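Local coordinates for protein putative metal-dependent hydrolase (Parabacteroides distasonis ATCC 8503, PDB 3KL7) that binds two zinc ions in a metallo-beta-lactamase-type fold and is probably a metal-dependent hydrolase of unknown substrate, at residues A[50-55]-A[69-74]; A[65-70]-A[87-92]; A[93-98]-A[106-111]. One frame throughout, in Å; residues are numbered along the deposited sequence.

Contact 1: A[50-55]-A[69-74]; sequences QVDPVS and ILITHE. With ZN (zinc ion), chain C.
D52 holds T72 through both carboxylate oxygens. OD1 takes the backbone N-H of T72 (T72 N to D52 OD1, 2.7 Å) on its syn lone pair, and OD2 accepts the hydroxyl (T72 OG1 to D52 OD2, 2.6 Å), which reaches it on the syn side but 23° out of the carboxylate plane. Two grips on one residue fix the rotation of the carboxylate, while H78, a ligand of the second zinc, is hydrogen-bonded through ND1 to OD2 as well. The setting is the metallo-beta-lactamase fold, in which the HxHxDH metal motif, here H73 to H78, follows a beta strand. T72 is the second-shell link: with OG1 set between the backbone N and the carbonyl carbon (chi1 57°), the hydroxyl faces the aspartate and also accepts H73 ND1 at 3.0 Å from T72 OG1, 17° out of the imidazole plane. This leaves the far nitrogen of the ring for the metal: H73 NE2 binds the zinc ion at 2.3 Å, alongside a water, H75, H140 and D162. D52 thus reaches ligands of both zinc sites, directly at H78 and through T72 at H73.

Behind this cluster the two strands run parallel, Q50 beside I69 and V51 beside L70. L70 N donates to Q50 O at 2.8 Å, and D52 N donates to L70 O, also 2.8 Å. V51 CG2 packs loosely on L70 CB on one face of the sheet. Helix 81-87 covers Q50 and I69 on the other. The closer apolar packing is around P53, whose ring crosses I69 and I71 at about right angles: I69 CG2 touches P53 CG and CD, and P53 CD lies 3.8 Å from I71 CD1.

Contact 2: A[65-70]-A[87-92]; sequences KADIIL and VEKSDT
K89 lays its side chain along the backbone of 65-67 to reach D67. CG sits between the backbone N and the carbonyl carbon (chi1 59°), and from there the chain runs extended, its CD passing K65 CB at 3.7 Å, until NZ forms a salt bridge with D67 OD1 at 2.9 Å. The ammonium meets that oxygen from above the carboxylate, 61° out of its plane. A water joins K65 O to D67 OD2, and its bond from K89 NZ is weak.

T92 turns OG1 beside its own backbone N (chi1 -65°), where the hydroxyl donates to A66 O, 2.5 Å from T92 OG1, and accepts K89 N across the type I turn 89-92. The same torsion carries T92 CG2 to I69 CD1, 3.8 Å away. V87 points CG1 at that isoleucine methyl and CG2 at A66 CB, while its carbonyl receives A66 N (2.9 Å to V87 O). K65, bent at chi2, carries CD past V87 O and sends NZ back to A86 O.

The contact thus brings the end of helix 81-87 and the turn leading into strand 93-96 against the approach to strand 68-71, with strand 47-51 touching A66, D67 and V87.

Contact 3: A[93-98]-A[106-111]; sequences EIIANE and KGKVLK
I95 holds CG1 beside its backbone N and CG2 anti to it (chi1 -69°), which sets the CG2 methyl against L110, 3.6 Å from L110 CG. L110 has its CG beside its own backbone N and crosses the isoleucine with CG and CD1, on the face that strand 123-128 of the second sheet covers. This is a beta-alpha-beta crossover: strand 93-96, helix 98-104 and the parallel edge strand 108-109.

Three backbone bonds join the strands: K108 N to I94 O at 2.7 Å, A96 N to K108 O at 2.8 Å and L110 N to A96 O at 2.9 Å. At the entry, G107 lays its CA against I94 CB, close to I94 CG2, at backbone angles (phi 105°) that suit glycine, and the extended chain of K106 passes I94 CD1 with its CE, 3.6 Å away, before NZ pairs with E88. K108 NZ forms a salt bridge with D116.

Toward the helix, V109 CG1 lies 3.8 Å from E98 CB. N97 is the N-cap of helix 98-104; its side chain caps a backbone N of the helix, with OD1 also bonded to S100 OG and ND2 to R144 O. One water closes the end, accepting E98 N at 3.0 Å and donating to L110 O.

Contacts 1 and 3 pair strands of one sheet, 47-51 with 68-71 and 93-96 with the edge strand 108-109; contact 2 joins the start of strand 68-71 to a helix-to-strand loop. Contact 1 is wholly buried, whereas contacts 2 and 3 are partly buried, with exposed residues at their edges. Between contacts 1 and 3, I69 O probably accepts I95 N and I71 N meets I95 O. Contact 2 shares I69 and L70 with contact 1 but lies at the opposite end of strand 68-71 from the zinc site. Chemistry follows place: a buried carboxylate bonded directly or through T72 to metal ligands, probably positioning them, in contact 1; a lysine-aspartate pair and waters in contact 2; mainly backbone pairing in contact 3. E88 and K106 form a salt bridge between contacts 2 and 3.

Contact 1: A[50-55]-A[69-74]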
loop_
_atom_site.group_PDB
_atom_site.type_symbol
_atom_site.label_atom_id
_atom_site.label_comp_id
_atom_site.label_asym_id
_atom_site.label_seq_id
_atom_site.Cartn_x
_atom_site.Cartn_y
_atom_site.Cartn_z
ATOM N N GLN A 50 -0.195 6.483 8.262
ATOM C CA GLN A 50 1.079 6.132 7.678
ATOM C C GLN A 50 1.062 4.681 7.275
ATOM O O GLN A 50 0.621 3.815 8.048
ATOM C CB GLN A 50 2.217 6.377 8.662
ATOM C CG GLN A 50 2.391 7.835 9.072
ATOM C CD GLN A 50 3.079 8.679 8.010
ATOM O OE1 GLN A 50 3.472 8.176 6.957
ATOM N NE2 GLN A 50 3.235 9.980 8.293
ATOM N N VAL A 51 1.545 4.419 6.055
ATOM C CA VAL A 51 1.706 3.076 5.539
ATOM C C VAL A 51 3.192 2.729 5.398
ATOM O O VAL A 51 3.952 3.456 4.752
ATOM C CB VAL A 51 1.055 2.954 4.153
ATOM C CG1 VAL A 51 1.150 1.499 3.620
ATOM C CG2 VAL A 51 -0.376 3.434 4.210
ATOM N N ASP A 52 3.591 1.607 5.986
ATOM C CA ASP A 52 4.984 1.107 5.892
ATOM C C ASP A 52 6.016 2.244 6.035
ATOM O O ASP A 52 6.895 2.411 5.177
ATOM C CB ASP A 52 5.207 0.364 4.563
ATOM C CG ASP A 52 4.335 -0.933 4.427
ATOM O OD1 ASP A 52 3.774 -1.412 5.444
ATOM O OD2 ASP A 52 4.230 -1.472 3.279
ATOM N N PRO A 53 5.920 3.029 7.128
ATOM C CA PRO A 53 6.842 4.150 7.307
ATOM C C PRO A 53 8.258 3.672 7.590
ATOM O O PRO A 53 8.465 2.807 8.476
ATOM C CB PRO A 53 6.274 4.869 8.515
ATOM C CG PRO A 53 5.643 3.766 9.330
ATOM C CD PRO A 53 5.053 2.838 8.302
ATOM N N VAL A 54 9.227 4.237 6.860
ATOM C CA VAL A 54 10.614 3.783 6.911
ATOM C C VAL A 54 11.564 5.007 6.976
ATOM O O VAL A 54 11.584 5.844 6.069
ATOM C CB VAL A 54 10.940 2.912 5.672
ATOM C CG1 VAL A 54 12.464 2.655 5.560
ATOM C CG2 VAL A 54 10.166 1.602 5.720
ATOM N N SER A 55 12.343 5.090 8.051
ATOM C CA SER A 55 13.136 6.298 8.356
ATOM C C SER A 55 14.211 6.638 7.326
ATOM O O SER A 55 14.647 7.774 7.239
ATOM C CB SER A 55 13.769 6.177 9.751
ATOM O OG SER A 55 14.545 5.024 9.856
ATOM N N ILE A 69 -1.148 3.483 11.872
ATOM C CA ILE A 69 0.013 2.977 11.130
ATOM C C ILE A 69 -0.303 1.596 10.592
ATOM O O ILE A 69 -0.640 0.680 11.344
ATOM C CB ILE A 69 1.309 2.924 12.015
ATOM C CG1 ILE A 69 1.623 4.339 12.582
ATOM C CG2 ILE A 69 2.543 2.333 11.181
ATOM C CD1 ILE A 69 2.696 4.368 13.636
ATOM N N LEU A 70 -0.219 1.464 9.281
ATOM C CA LEU A 70 -0.474 0.206 8.589
ATOM C C LEU A 70 0.860 -0.438 8.190
ATOM O O LEU A 70 1.650 0.182 7.485
ATOM C CB LEU A 70 -1.238 0.480 7.294
ATOM C CG LEU A 70 -2.695 0.169 7.196
ATOM C CD1 LEU A 70 -2.972 -1.285 7.629
ATOM C CD2 LEU A 70 -3.477 1.150 8.031
ATOM N N ILE A 71 1.092 -1.668 8.604
ATOM C CA ILE A 71 2.252 -2.423 8.112
ATOM C C ILE A 71 1.809 -3.596 7.239
ATOM O O ILE A 71 1.010 -4.441 7.677
ATOM C CB ILE A 71 3.113 -2.974 9.248
ATOM C CG1 ILE A 71 3.471 -1.870 10.236
ATOM C CG2 ILE A 71 4.384 -3.627 8.673
ATOM C CD1 ILE A 71 4.067 -0.632 9.583
ATOM N N THR A 72 2.326 -3.654 6.005
ATOM C CA THR A 72 2.006 -4.772 5.072
ATOM C C THR A 72 2.787 -6.063 5.414
ATOM O O THR A 72 2.219 -7.169 5.400
ATOM C CB THR A 72 2.330 -4.397 3.626
ATOM O OG1 THR A 72 3.710 -4.026 3.529
ATOM C CG2 THR A 72 1.446 -3.241 3.148
ATOM N N HIS A 73 4.084 -5.929 5.702
ATOM C CA HIS A 73 4.900 -7.089 6.090
ATOM C C HIS A 73 6.204 -6.667 6.722
ATOM O O HIS A 73 6.503 -5.474 6.798
ATOM C CB HIS A 73 5.137 -8.045 4.890
ATOM C CG HIS A 73 5.964 -7.458 3.785
ATOM N ND1 HIS A 73 5.553 -6.370 3.044
ATOM C CD2 HIS A 73 7.162 -7.829 3.278
ATOM C CE1 HIS A 73 6.476 -6.087 2.139
ATOM N NE2 HIS A 73 7.464 -6.956 2.262
ATOM N N GLU A 74 6.991 -7.664 7.153
ATOM C CA GLU A 74 8.061 -7.484 8.141
ATOM C C GLU A 74 9.431 -7.053 7.601
ATOM O O GLU A 74 10.307 -6.710 8.373
ATOM C CB GLU A 74 8.241 -8.795 8.914
ATOM C CG GLU A 74 8.998 -9.863 8.143
ATOM C CD GLU A 74 8.703 -11.253 8.628
ATOM O OE1 GLU A 74 7.658 -11.824 8.225
ATOM O OE2 GLU A 74 9.522 -11.791 9.403
HETATM ZN ZN ZN C . 9.220 -7.388 0.852
HETATM O O HOH W 1 10.475 -5.805 1.139
#

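Contact 2: A[65-70]-A[87-92]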
loop_
_atom_site.group_PDB
_atom_site.type_symbol
_atom_site.label_atom_id
_atom_site.label_comp_id
_atom_site.label_asym_id
_atom_site.label_seq_id
_atom_site.Cartn_x
_atom_site.Cartn_y
_atom_site.Cartn_z
ATOM N N LYS A 65 1.413 13.494 13.836
ATOM C CA LYS A 65 1.430 12.195 14.472
ATOM C C LYS A 65 0.344 11.290 13.899
ATOM O O LYS A 65 -0.808 11.714 13.715
ATOM C CB LYS A 65 1.298 12.328 15.986
ATOM C CG LYS A 65 2.427 13.169 16.653
ATOM C CD LYS A 65 3.852 12.654 16.297
ATOM C CE LYS A 65 4.920 13.425 17.062
ATOM N NZ LYS A 65 6.308 13.108 16.612
ATOM N N ALA A 66 0.729 10.044 13.602
ATOM C CA ALA A 66 -0.175 9.055 13.032
ATOM C C ALA A 66 -1.353 8.741 13.951
ATOM O O ALA A 66 -1.178 8.454 15.130
ATOM C CB ALA A 66 0.591 7.771 12.729
ATOM N N ASP A 67 -2.547 8.802 13.405
ATOM C CA ASP A 67 -3.699 8.204 14.057
ATOM C C ASP A 67 -3.666 6.697 13.804
ATOM O O ASP A 67 -4.114 5.900 14.638
ATOM C CB ASP A 67 -4.990 8.793 13.508
ATOM C CG ASP A 67 -5.199 10.238 13.936
ATOM O OD1 ASP A 67 -5.526 10.459 15.111
ATOM O OD2 ASP A 67 -5.039 11.150 13.087
ATOM N N ILE A 68 -3.118 6.316 12.657
ATOM C CA ILE A 68 -3.059 4.931 12.259
ATOM C C ILE A 68 -1.773 4.630 11.536
ATOM O O ILE A 68 -1.348 5.415 10.687
ATOM C CB ILE A 68 -4.234 4.573 11.309
ATOM C CG1 ILE A 68 -5.574 4.832 12.019
ATOM C CG2 ILE A 68 -4.137 3.086 10.847
ATOM C CD1 ILE A 68 -6.771 4.643 11.124
ATOM N N ILE A 69 -1.148 3.483 11.872
ATOM C CA ILE A 69 0.013 2.977 11.130
ATOM C C ILE A 69 -0.303 1.596 10.592
ATOM O O ILE A 69 -0.640 0.680 11.344
ATOM C CB ILE A 69 1.309 2.924 12.015
ATOM C CG1 ILE A 69 1.623 4.339 12.582
ATOM C CG2 ILE A 69 2.543 2.333 11.181
ATOM C CD1 ILE A 69 2.696 4.368 13.636
ATOM N N LEU A 70 -0.219 1.464 9.281
ATOM C CA LEU A 70 -0.474 0.206 8.589
ATOM C C LEU A 70 0.860 -0.438 8.190
ATOM O O LEU A 70 1.650 0.182 7.485
ATOM C CB LEU A 70 -1.238 0.480 7.294
ATOM C CG LEU A 70 -2.695 0.169 7.196
ATOM C CD1 LEU A 70 -2.972 -1.285 7.629
ATOM C CD2 LEU A 70 -3.477 1.150 8.031
ATOM N N VAL A 87 6.865 8.906 14.699
ATOM C CA VAL A 87 5.609 9.439 14.221
ATOM C C VAL A 87 4.381 9.051 15.071
ATOM O O VAL A 87 3.289 9.589 14.849
ATOM C CB VAL A 87 5.351 9.012 12.747
ATOM C CG1 VAL A 87 5.066 7.506 12.661
ATOM C CG2 VAL A 87 4.188 9.824 12.140
ATOM N N GLU A 88 4.545 8.132 16.036
ATOM C CA GLU A 88 3.398 7.676 16.845
ATOM C C GLU A 88 3.052 8.640 17.989
ATOM O O GLU A 88 3.858 9.463 18.397
ATOM C CB GLU A 88 3.608 6.227 17.378
ATOM C CG GLU A 88 4.689 6.056 18.466
ATOM C CD GLU A 88 4.920 4.551 18.895
ATOM O OE1 GLU A 88 4.140 3.641 18.476
ATOM O OE2 GLU A 88 5.870 4.304 19.645
ATOM N N LYS A 89 1.821 8.545 18.457
ATOM C CA LYS A 89 1.382 9.229 19.669
ATOM C C LYS A 89 0.709 8.176 20.546
ATOM O O LYS A 89 0.622 7.014 20.156
ATOM C CB LYS A 89 0.427 10.410 19.347
ATOM C CG LYS A 89 -0.833 10.025 18.610
ATOM C CD LYS A 89 -1.589 11.265 18.045
ATOM C CE LYS A 89 -2.801 10.825 17.172
ATOM N NZ LYS A 89 -3.297 11.903 16.304
ATOM N N SER A 90 0.247 8.564 21.726
ATOM C CA SER A 90 -0.199 7.574 22.694
ATOM C C SER A 90 -1.431 6.796 22.220
ATOM O O SER A 90 -1.589 5.632 22.559
ATOM C CB SER A 90 -0.441 8.211 24.077
ATOM O OG SER A 90 -1.397 9.255 24.013
ATOM N N ASP A 91 -2.286 7.430 21.423
ATOM C CA ASP A 91 -3.525 6.767 20.953
ATOM C C ASP A 91 -3.464 6.268 19.476
ATOM O O ASP A 91 -4.494 5.950 18.882
ATOM C CB ASP A 91 -4.773 7.672 21.198
ATOM C CG ASP A 91 -4.703 9.009 20.446
ATOM O OD1 ASP A 91 -3.668 9.297 19.826
ATOM O OD2 ASP A 91 -5.700 9.772 20.481
ATOM N N THR A 92 -2.254 6.185 18.912
ATOM C CA THR A 92 -2.065 5.615 17.591
ATOM C C THR A 92 -2.458 4.128 17.582
ATOM O O THR A 92 -2.099 3.412 18.456
ATOM C CB THR A 92 -0.589 5.702 17.144
ATOM O OG1 THR A 92 -0.204 7.063 16.996
ATOM C CG2 THR A 92 -0.384 4.982 15.827
HETATM O O HOH W 2 -3.476 13.365 13.655
HETATM O O HOH W 3 -6.741 6.295 16.526
#

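Contact 3: A[93-98]-A[106-111]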
loop_
_atom_site.group_PDB
_atom_site.type_symbol
_atom_site.label_atom_id
_atom_site.label_comp_id
_atom_site.label_asym_id
_atom_site.label_seq_id
_atom_site.Cartn_x
_atom_site.Cartn_y
_atom_site.Cartn_z
ATOM N N GLU A 93 -3.211 3.699 16.576
ATOM C CA GLU A 93 -3.509 2.265 16.400
ATOM C C GLU A 93 -2.662 1.719 15.264
ATOM O O GLU A 93 -2.733 2.208 14.130
ATOM C CB GLU A 93 -5.007 2.028 16.100
ATOM C CG GLU A 93 -5.408 0.502 15.988
ATOM C CD GLU A 93 -5.446 -0.220 17.351
ATOM O OE1 GLU A 93 -6.502 -0.161 18.032
ATOM O OE2 GLU A 93 -4.422 -0.856 17.732
ATOM N N ILE A 94 -1.855 0.704 15.573
ATOM C CA ILE A 94 -1.031 0.027 14.564
ATOM C C ILE A 94 -1.813 -1.202 14.059
ATOM O O ILE A 94 -2.263 -2.012 14.861
ATOM C CB ILE A 94 0.321 -0.424 15.175
ATOM C CG1 ILE A 94 1.100 0.801 15.680
ATOM C CG2 ILE A 94 1.158 -1.223 14.142
ATOM C CD1 ILE A 94 2.368 0.464 16.470
ATOM N N ILE A 95 -2.003 -1.306 12.738
ATOM C CA ILE A 95 -2.659 -2.483 12.120
ATOM C C ILE A 95 -1.620 -3.193 11.234
ATOM O O ILE A 95 -1.043 -2.570 10.351
ATOM C CB ILE A 95 -3.916 -2.079 11.229
ATOM C CG1 ILE A 95 -5.078 -1.562 12.104
ATOM C CG2 ILE A 95 -4.453 -3.300 10.470
ATOM C CD1 ILE A 95 -4.824 -0.226 12.774
ATOM N N ALA A 96 -1.377 -4.487 11.473
ATOM C CA ALA A 96 -0.237 -5.177 10.822
ATOM C C ALA A 96 -0.511 -6.664 10.570
ATOM O O ALA A 96 -1.463 -7.225 11.100
ATOM C CB ALA A 96 1.024 -5.019 11.681
ATOM N N ASN A 97 0.326 -7.292 9.744
ATOM C CA ASN A 97 0.284 -8.732 9.603
ATOM C C ASN A 97 0.863 -9.337 10.863
ATOM O O ASN A 97 1.495 -8.653 11.636
ATOM C CB ASN A 97 1.037 -9.210 8.336
ATOM C CG ASN A 97 2.548 -9.009 8.429
ATOM O OD1 ASN A 97 3.019 -8.031 9.009
ATOM N ND2 ASN A 97 3.324 -9.955 7.840
ATOM N N GLU A 98 0.637 -10.619 11.068
ATOM C CA GLU A 98 0.988 -11.251 12.319
ATOM C C GLU A 98 2.498 -11.162 12.645
ATOM O O GLU A 98 2.875 -10.798 13.754
ATOM C CB GLU A 98 0.519 -12.692 12.322
ATOM C CG GLU A 98 1.070 -13.512 13.493
ATOM C CD GLU A 98 0.372 -14.854 13.670
ATOM O OE1 GLU A 98 -0.407 -15.255 12.794
ATOM O OE2 GLU A 98 0.608 -15.509 14.703
ATOM N N LYS A 106 3.343 -4.926 19.726
ATOM C CA LYS A 106 2.114 -4.162 19.905
ATOM C C LYS A 106 1.393 -4.046 18.579
ATOM O O LYS A 106 1.962 -4.319 17.528
ATOM C CB LYS A 106 2.419 -2.756 20.475
ATOM C CG LYS A 106 3.217 -1.838 19.531
ATOM C CD LYS A 106 3.830 -0.580 20.283
ATOM C CE LYS A 106 4.623 0.336 19.298
ATOM N NZ LYS A 106 5.504 1.317 19.987
ATOM N N GLY A 107 0.136 -3.653 18.635
ATOM C CA GLY A 107 -0.648 -3.470 17.442
ATOM C C GLY A 107 -1.654 -4.583 17.222
ATOM O O GLY A 107 -1.618 -5.613 17.896
ATOM N N LYS A 108 -2.552 -4.353 16.256
ATOM C CA LYS A 108 -3.612 -5.296 15.894
ATOM C C LYS A 108 -3.180 -6.150 14.690
ATOM O O LYS A 108 -2.588 -5.646 13.752
ATOM C CB LYS A 108 -4.876 -4.513 15.555
ATOM C CG LYS A 108 -6.027 -5.352 15.165
ATOM C CD LYS A 108 -7.166 -4.504 14.557
ATOM C CE LYS A 108 -7.827 -3.633 15.574
ATOM N NZ LYS A 108 -9.096 -3.169 15.086
ATOM N N VAL A 109 -3.482 -7.449 14.749
ATOM C CA VAL A 109 -3.110 -8.403 13.699
ATOM C C VAL A 109 -4.276 -8.624 12.730
ATOM O O VAL A 109 -5.368 -8.957 13.152
ATOM C CB VAL A 109 -2.754 -9.808 14.314
ATOM C CG1 VAL A 109 -2.642 -10.857 13.232
ATOM C CG2 VAL A 109 -1.507 -9.729 15.124
ATOM N N LEU A 110 -4.033 -8.440 11.433
ATOM C CA LEU A 110 -4.991 -8.845 10.419
ATOM C C LEU A 110 -4.374 -9.952 9.596
ATOM O O LEU A 110 -3.210 -9.882 9.255
ATOM C CB LEU A 110 -5.376 -7.666 9.488
ATOM C CG LEU A 110 -6.064 -6.442 10.085
ATOM C CD1 LEU A 110 -6.727 -5.628 8.979
ATOM C CD2 LEU A 110 -7.062 -6.836 11.074
ATOM N N LYS A 111 -5.164 -10.990 9.311
ATOM C CA LYS A 111 -4.768 -12.057 8.382
ATOM C C LYS A 111 -5.503 -11.862 7.046
ATOM O O LYS A 111 -6.489 -11.062 6.950
ATOM C CB LYS A 111 -5.124 -13.436 8.960
ATOM C CG LYS A 111 -4.438 -13.765 10.304
HETATM O O HOH W 4 -1.241 -11.959 9.225
#